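Local coordinates for lipoprotein NlpE (Escherichia coli, PDB 2Z4I), which activates the Cpx envelope stress pathway from the outer membrane, takes part in copper homeostasis and is required for efficient adhesion of stationary-phase cells to hydrophobic surfaces, at residues E38-L43 against V50-Y55. The protein carries 1 engineered substitution. Residues are numbered along the deposited sequence; the frame is centred on the assembly and turned at random.
Sequences ETSLFL and VMNERY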
# COMPACT_ATOMS: atom_id res chain seq x y z
N GLU A 38 7.91 9.56 -18.12
CA GLU A 38 6.73 10.38 -18.39
C GLU A 38 6.55 10.39 -19.90
O GLU A 38 7.31 11.04 -20.62
CB GLU A 38 6.94 11.81 -17.92
CG GLU A 38 6.80 12.05 -16.45
CD GLU A 38 7.02 13.51 -16.10
OE1 GLU A 38 6.32 14.38 -16.68
OE2 GLU A 38 7.91 13.80 -15.26
N THR A 39 5.52 9.70 -20.38
CA THR A 39 5.27 9.59 -21.81
C THR A 39 4.04 10.35 -22.27
O THR A 39 3.02 10.37 -21.58
CB THR A 39 5.12 8.11 -22.17
OG1 THR A 39 6.32 7.42 -21.79
CG2 THR A 39 4.86 7.92 -23.65
N SER A 40 4.12 10.98 -23.43
CA SER A 40 2.96 11.69 -23.94
C SER A 40 3.03 11.60 -25.44
O SER A 40 4.05 11.94 -26.04
CB SER A 40 2.94 13.15 -23.49
OG SER A 40 4.14 13.80 -23.85
N LEU A 41 1.94 11.09 -26.03
CA LEU A 41 1.83 10.91 -27.47
C LEU A 41 0.75 11.83 -27.99
O LEU A 41 -0.34 11.91 -27.40
CB LEU A 41 1.48 9.46 -27.80
CG LEU A 41 1.04 9.13 -29.23
CD1 LEU A 41 2.11 9.52 -30.23
CD2 LEU A 41 0.77 7.63 -29.32
N PHE A 42 1.05 12.54 -29.08
CA PHE A 42 0.12 13.48 -29.67
C PHE A 42 -0.16 13.13 -31.12
O PHE A 42 0.73 13.15 -31.97
CB PHE A 42 0.71 14.88 -29.61
CG PHE A 42 0.92 15.38 -28.21
CD1 PHE A 42 -0.03 16.20 -27.61
CD2 PHE A 42 2.04 15.02 -27.49
CE1 PHE A 42 0.15 16.65 -26.30
CE2 PHE A 42 2.22 15.47 -26.19
CZ PHE A 42 1.27 16.28 -25.60
N LEU A 43 -1.42 12.82 -31.40
CA LEU A 43 -1.81 12.47 -32.75
C LEU A 43 -2.43 13.68 -33.41
O LEU A 43 -3.49 14.15 -33.00
CB LEU A 43 -2.79 11.29 -32.74
CG LEU A 43 -2.13 9.98 -32.28
CD1 LEU A 43 -3.12 8.85 -32.35
CD2 LEU A 43 -0.94 9.69 -33.15
N VAL A 50 3.79 13.33 -32.46
CA VAL A 50 4.98 13.77 -31.74
C VAL A 50 4.88 13.10 -30.39
O VAL A 50 3.81 13.08 -29.77
CB VAL A 50 4.99 15.32 -31.57
CG1 VAL A 50 3.87 15.76 -30.64
CG2 VAL A 50 6.35 15.77 -31.04
N MSE A 51 5.99 12.52 -29.96
CA MSE A 51 6.03 11.84 -28.68
C MSE A 51 7.09 12.45 -27.79
O MSE A 51 8.16 12.83 -28.26
CB MSE A 51 6.32 10.36 -28.85
CG MSE A 51 6.38 9.62 -27.54
SE MSE A 51 6.45 7.73 -27.81
CE MSE A 51 4.57 7.45 -28.20
N ASN A 52 6.80 12.54 -26.50
CA ASN A 52 7.75 13.11 -25.58
C ASN A 52 8.00 12.12 -24.47
O ASN A 52 7.06 11.54 -23.92
CB ASN A 52 7.19 14.40 -24.99
CG ASN A 52 8.20 15.14 -24.14
OD1 ASN A 52 7.85 15.73 -23.12
ND2 ASN A 52 9.46 15.13 -24.56
N GLU A 53 9.27 11.93 -24.12
CA GLU A 53 9.59 11.02 -23.04
C GLU A 53 10.48 11.75 -22.05
O GLU A 53 11.52 12.27 -22.42
CB GLU A 53 10.33 9.80 -23.56
CG GLU A 53 9.55 8.99 -24.57
CD GLU A 53 10.31 7.76 -25.02
OE1 GLU A 53 10.02 7.26 -26.12
OE2 GLU A 53 11.20 7.31 -24.28
N ARG A 54 10.06 11.78 -20.79
CA ARG A 54 10.83 12.43 -19.74
C ARG A 54 11.17 11.42 -18.65
O ARG A 54 10.32 10.67 -18.20
CB ARG A 54 10.03 13.58 -19.15
CG ARG A 54 10.83 14.36 -18.16
CD ARG A 54 10.07 15.56 -17.63
NE ARG A 54 10.69 15.97 -16.37
CZ ARG A 54 11.91 16.48 -16.26
NH1 ARG A 54 12.65 16.68 -17.35
NH2 ARG A 54 12.41 16.77 -15.06
N TYR A 55 12.43 11.40 -18.22
CA TYR A 55 12.89 10.45 -17.22
C TYR A 55 12.94 10.97 -15.80
O TYR A 55 13.81 11.76 -15.46
CB TYR A 55 14.27 9.93 -17.61
CG TYR A 55 14.25 9.17 -18.91
CD1 TYR A 55 14.06 7.79 -18.92
CD2 TYR A 55 14.33 9.84 -20.12
CE1 TYR A 55 13.94 7.09 -20.12
CE2 TYR A 55 14.22 9.15 -21.32
CZ TYR A 55 14.02 7.78 -21.32
OH TYR A 55 13.88 7.12 -22.52
O HOH W 1 6.19 13.41 -21.67
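Glu38 runs alongside Arg54, both chains reaching the same way off the sheet, and its carboxylate lies against the aliphatic part of the arginine, Glu38 OE2 3.7 Å from Arg54 CD. A long salt bridge joins Glu38 OE2 to Arg54 NE at 3.7 Å, though the position of that oxygen is less sure, and the carboxylate and guanidinium planes stand 82° apart. An alanine here removes the carboxylate and would probably leave Arg54 without this charged neighbour and its CD without that contact. Beneath the two chains, Glu38 N donates to Arg54 O and Arg54 N returns a bond to Glu38 O. The same reciprocal pairing recurs at Ser40 with Asn52 and at Phe42 with Val50, making a regular antiparallel hairpin in the N-terminal beta-barrel; strand 24-31 hydrogen-bonds along the outer edge of 38-43, and strand 64-72 along that of 50-55. On the face shared with Glu38, a water bridges the strands, within hydrogen-bonding distance of Glu38 O (2.8 Å), Asn52 OD1 and Ser40 OG. Farther along, Val50 CG1 sits 3.4 Å from Phe42 CB and also meets CD2 of the ring, whose edge faces Val50 O in plane. On the opposite face the selenomethionine Met51, bent at chi3 (-78°), crosses Leu41 obliquely and lays its CE against CB of Leu41 at 3.7 Å and also meets Leu41 CD1; Trp49 also touches the leucine.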